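Local structure of Poly(A) RNA polymerase protein 2 (Saccharomyces cerevisiae, 3NYB) at residues 244-248 with 249-253; 306-309 with 310-313. The protein adds poly(A) tails to RNA as the catalytic polymerase of the TRAMP complex, which works in RNA surveillance. The protein carries 1 engineered substitution. All blocks are in the same frame, centred on the assembly; numbering follows the deposited sequence.

Contact 1: residues 244-248 with 249-253; sequences VYFPK and STWSA
Phe246 and Trp251 meet where the antiparallel hairpin strand 243-247 runs out into a turn of 3-10 type, and the turn brings Trp251 back against the Phe246 ring. The aromatic contact is an offset edge-to-face pair: the CE1-CZ edge of Phe246 comes in over one face of the indole, toward its rim, with the planes 67° apart and the six-membered ring centroids 5.3 Å from each other. The closest atoms are Phe246 CE1 and Trp251 CE3, 3.4 Å apart. A chi1 of -159° sets the indole of Trp251 opposite the backbone N and against the phenyl ring. Gln266 of strand 266-267 touches both rings. Beside this pair, Thr250 CG2 lies against the Pro247 ring, 3.7 Å from Pro247 CD, while Gly53 of the Protein AIR2 chain also packs on Pro247.

Polar contacts draw the turn together. Trp251 N bonds to Lys248 O at 2.8 Å, somewhat bent (138°). Two side chains are tied outside the turn: Lys248 NZ is hydrogen-bonded to Tyr231 O, and Trp251 NE1 bonds weakly to Glu271 O. Thr250 grips Pro247 O twice, from Thr250 N at 3.1 Å, above the carbonyl plane, and from Thr250 OG1, also at 3.1 Å but within that plane.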
loop_
_atom_site.group_PDB
_atom_site.type_symbol
_atom_site.label_atom_id
_atom_site.label_comp_id
_atom_site.label_asym_id
_atom_site.label_seq_id
_atom_site.Cartn_x
_atom_site.Cartn_y
_atom_site.Cartn_z
ATOM N N VAL A 244 11.272 -4.387 -11.583
ATOM C CA VAL A 244 11.367 -5.221 -12.772
ATOM C C VAL A 244 10.178 -6.165 -12.893
ATOM O O VAL A 244 9.697 -6.689 -11.892
ATOM C CB VAL A 244 12.655 -6.071 -12.711
ATOM C CG1 VAL A 244 12.440 -7.442 -13.333
ATOM C CG2 VAL A 244 13.805 -5.340 -13.361
ATOM N N TYR A 245 9.694 -6.374 -14.113
ATOM C CA TYR A 245 8.767 -7.469 -14.367
ATOM C C TYR A 245 9.523 -8.623 -15.008
ATOM O O TYR A 245 10.438 -8.412 -15.802
ATOM C CB TYR A 245 7.645 -7.068 -15.327
ATOM C CG TYR A 245 6.796 -5.888 -14.925
ATOM C CD1 TYR A 245 6.660 -5.511 -13.596
ATOM C CD2 TYR A 245 6.093 -5.173 -15.883
ATOM C CE1 TYR A 245 5.868 -4.427 -13.240
ATOM C CE2 TYR A 245 5.297 -4.097 -15.537
ATOM C CZ TYR A 245 5.189 -3.725 -14.215
ATOM O OH TYR A 245 4.397 -2.650 -13.880
ATOM N N PHE A 246 9.141 -9.847 -14.672
ATOM C CA PHE A 246 9.578 -10.996 -15.452
ATOM C C PHE A 246 8.458 -12.019 -15.575
ATOM O O PHE A 246 7.623 -12.125 -14.685
ATOM C CB PHE A 246 10.874 -11.617 -14.905
ATOM C CG PHE A 246 10.817 -12.010 -13.454
ATOM C CD1 PHE A 246 10.413 -13.280 -13.082
ATOM C CD2 PHE A 246 11.216 -11.123 -12.467
ATOM C CE1 PHE A 246 10.381 -13.649 -11.748
ATOM C CE2 PHE A 246 11.186 -11.487 -11.135
ATOM C CZ PHE A 246 10.766 -12.751 -10.774
ATOM N N PRO A 247 8.426 -12.759 -16.696
ATOM C CA PRO A 247 7.330 -13.704 -16.941
ATOM C C PRO A 247 7.411 -14.884 -15.975
ATOM O O PRO A 247 8.507 -15.317 -15.627
ATOM C CB PRO A 247 7.577 -14.168 -18.386
ATOM C CG PRO A 247 8.627 -13.234 -18.945
ATOM C CD PRO A 247 9.428 -12.788 -17.775
ATOM N N LYS A 248 6.265 -15.389 -15.538
ATOM C CA LYS A 248 6.248 -16.495 -14.593
ATOM C C LYS A 248 7.060 -17.650 -15.141
ATOM O O LYS A 248 7.814 -18.300 -14.413
ATOM C CB LYS A 248 4.815 -16.959 -14.332
ATOM C CG LYS A 248 3.887 -15.879 -13.798
ATOM C CD LYS A 248 4.157 -15.581 -12.338
ATOM C CE LYS A 248 3.211 -14.511 -11.820
ATOM N NZ LYS A 248 1.831 -15.027 -11.600
ATOM N N SER A 249 6.901 -17.886 -16.441
ATOM C CA SER A 249 7.493 -19.035 -17.121
ATOM C C SER A 249 9.008 -19.140 -16.963
ATOM O O SER A 249 9.566 -20.230 -17.075
ATOM C CB SER A 249 7.112 -19.009 -18.600
ATOM O OG SER A 249 7.098 -17.679 -19.086
ATOM N N THR A 250 9.668 -18.015 -16.696
ATOM C CA THR A 250 11.117 -17.999 -16.511
ATOM C C THR A 250 11.512 -18.274 -15.062
ATOM O O THR A 250 12.645 -18.673 -14.785
ATOM C CB THR A 250 11.741 -16.656 -16.955
ATOM O OG1 THR A 250 11.616 -15.690 -15.903
ATOM C CG2 THR A 250 11.060 -16.132 -18.210
ATOM N N TRP A 251 10.582 -18.055 -14.137
ATOM C CA TRP A 251 10.844 -18.327 -12.728
ATOM C C TRP A 251 10.665 -19.811 -12.484
ATOM O O TRP A 251 9.583 -20.260 -12.112
ATOM C CB TRP A 251 9.906 -17.533 -11.815
ATOM C CG TRP A 251 10.430 -17.377 -10.409
ATOM C CD1 TRP A 251 11.461 -18.064 -9.838
ATOM C CD2 TRP A 251 9.922 -16.491 -9.393
ATOM N NE1 TRP A 251 11.638 -17.652 -8.536
ATOM C CE2 TRP A 251 10.718 -16.704 -8.244
ATOM C CE3 TRP A 251 8.892 -15.560 -9.354
ATOM C CZ2 TRP A 251 10.489 -15.989 -7.059
ATOM C CZ3 TRP A 251 8.678 -14.858 -8.174
ATOM C CH2 TRP A 251 9.473 -15.079 -7.044
ATOM N N SER A 252 11.733 -20.570 -12.700
ATOM C CA SER A 252 11.675 -22.023 -12.612
ATOM C C SER A 252 11.518 -22.495 -11.169
ATOM O O SER A 252 10.905 -23.531 -10.905
ATOM C CB SER A 252 12.930 -22.636 -13.236
ATOM O OG SER A 252 13.210 -22.043 -14.494
ATOM N N ALA A 253 12.067 -21.720 -10.240
ATOM C CA ALA A 253 12.037 -22.072 -8.827
ATOM C C ALA A 253 10.639 -22.475 -8.331
ATOM O O ALA A 253 10.510 -23.232 -7.367
ATOM C CB ALA A 253 12.603 -20.925 -7.988
#

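Contact 2: residues 306-309 with 310-313; sequences ATFK and DRLG
Phe308 and Arg311 pair across a single weakly bonded helical turn at about 308-311, close behind the long helix 282-304. Their side chains run alongside one another and point the same way, making an off-centre cation-pi contact. Arg311 CZ is 4.6 Å from the centroid of the Phe308 ring and 27° off its normal. The guanidinium stands nearly upright on the ring, its plane 83° from that of the phenyl, so an edge carrying NH1 is turned to the aromatic face rather than the flat of the group. The exact height of NH1 over the ring is doubtful in this model.

This is the close-packed side. The arginine chain bends at chi3 (90°), which swings the guanidinium back over the phenyl after the aliphatic part has passed the backbone, with Arg311 CD 3.5 Å from Phe308 CA. Ser12 touches Arg311 as well, and Arg311 NH2 reaches Gln14 O in a weak bond, so the N-terminal region closes over this buried residue. Leu312 also touches Asp10 of that region, while its CB lies 3.8 Å from Lys309 O. Next to it, Gly313 N is hydrogen-bonded to Asp10 OD2.

The loose side is made by Thr307, Lys309 and Asp310, all exposed to solvent. Thr307 and Asp310 lie obliquely across each other, with Asp310 OD2 3.2 Å from Thr307 CB, a touch rather than a hydrogen bond.

The backbone bonding is uneven. Thr307 O takes Asp310 N at 2.7 Å and Arg311 N only weakly. Phe308 O accepts a second weak bond from Arg311 N and a better one, 3.2 Å long, from Leu312 N.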
loop_
_atom_site.group_PDB
_atom_site.type_symbol
_atom_site.label_atom_id
_atom_site.label_comp_id
_atom_site.label_asym_id
_atom_site.label_seq_id
_atom_site.Cartn_x
_atom_site.Cartn_y
_atom_site.Cartn_z
ATOM N N ALA A 306 -20.358 19.886 -12.355
ATOM C CA ALA A 306 -21.339 20.408 -11.416
ATOM C C ALA A 306 -21.062 21.869 -11.111
ATOM O O ALA A 306 -19.955 22.360 -11.332
ATOM C CB ALA A 306 -21.340 19.590 -10.139
ATOM N N THR A 307 -22.080 22.559 -10.609
ATOM C CA THR A 307 -21.941 23.947 -10.199
ATOM C C THR A 307 -20.957 24.051 -9.047
ATOM O O THR A 307 -20.954 23.210 -8.153
ATOM C CB THR A 307 -23.284 24.515 -9.722
ATOM O OG1 THR A 307 -24.256 24.378 -10.763
ATOM C CG2 THR A 307 -23.147 25.988 -9.338
ATOM N N PHE A 308 -20.125 25.087 -9.065
ATOM C CA PHE A 308 -19.179 25.317 -7.981
ATOM C C PHE A 308 -19.882 25.296 -6.628
ATOM O O PHE A 308 -19.285 24.931 -5.614
ATOM C CB PHE A 308 -18.426 26.631 -8.185
ATOM C CG PHE A 308 -17.348 26.554 -9.233
ATOM C CD1 PHE A 308 -17.660 26.664 -10.579
ATOM C CD2 PHE A 308 -16.023 26.367 -8.870
ATOM C CE1 PHE A 308 -16.671 26.592 -11.544
ATOM C CE2 PHE A 308 -15.028 26.296 -9.829
ATOM C CZ PHE A 308 -15.353 26.406 -11.168
ATOM N N LYS A 309 -21.157 25.676 -6.621
ATOM C CA LYS A 309 -21.965 25.643 -5.404
ATOM C C LYS A 309 -22.200 24.219 -4.903
ATOM O O LYS A 309 -22.358 23.992 -3.704
ATOM C CB LYS A 309 -23.310 26.344 -5.624
ATOM C CG LYS A 309 -23.257 27.862 -5.536
ATOM C CD LYS A 309 -24.657 28.458 -5.545
ATOM C CE LYS A 309 -24.642 29.945 -5.214
ATOM N NZ LYS A 309 -24.207 30.210 -3.812
ATOM N N ASP A 310 -22.231 23.262 -5.825
ATOM C CA ASP A 310 -22.461 21.865 -5.472
ATOM C C ASP A 310 -21.160 21.187 -5.077
ATOM O O ASP A 310 -21.164 20.081 -4.541
ATOM C CB ASP A 310 -23.085 21.111 -6.646
ATOM C CG ASP A 310 -24.502 21.555 -6.938
ATOM O OD1 ASP A 310 -25.404 21.226 -6.137
ATOM O OD2 ASP A 310 -24.715 22.220 -7.976
ATOM N N ARG A 311 -20.046 21.850 -5.360
ATOM C CA ARG A 311 -18.740 21.292 -5.058
ATOM C C ARG A 311 -18.310 21.678 -3.646
ATOM O O ARG A 311 -17.621 20.914 -2.967
ATOM C CB ARG A 311 -17.709 21.775 -6.077
ATOM C CG ARG A 311 -18.166 21.678 -7.515
ATOM C CD ARG A 311 -17.241 22.458 -8.420
ATOM N NE ARG A 311 -16.144 21.642 -8.926
ATOM C CZ ARG A 311 -15.043 22.131 -9.484
ATOM N NH1 ARG A 311 -14.877 23.439 -9.591
ATOM N NH2 ARG A 311 -14.101 21.313 -9.924
ATOM N N LEU A 312 -18.729 22.865 -3.217
ATOM C CA LEU A 312 -18.398 23.380 -1.894
ATOM C C LEU A 312 -18.442 22.289 -0.830
ATOM O O LEU A 312 -19.437 21.573 -0.687
ATOM C CB LEU A 312 -19.338 24.524 -1.507
ATOM C CG LEU A 312 -18.858 25.342 -0.306
ATOM C CD1 LEU A 312 -17.465 25.895 -0.587
ATOM C CD2 LEU A 312 -19.831 26.464 0.063
ATOM N N GLY A 313 -17.343 22.164 -0.095
ATOM C CA GLY A 313 -17.232 21.215 0.999
ATOM C C GLY A 313 -17.336 19.748 0.622
ATOM O O GLY A 313 -17.709 18.925 1.457
#

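Overall arrangement
Contacts 1 and 2 hold no element in common: their centres are 49 Å apart, their nearest atoms about 31 Å, and contact 1 comes first along the chain. Each is a tight local turn. Contact 1 is partly buried, leaving a two-stranded hairpin beside the Protein AIR2 chain, and its two aromatic rings pack against each other and against a nearby strand. Contact 2 is a surface turn that no other protein chain of the assembly touches; there a charged group takes the place of the second ring, and the N-terminal region of the same chain touches the arginine and the end of the turn. Backbone bonds are firmer in contact 1 and partly weak in contact 2.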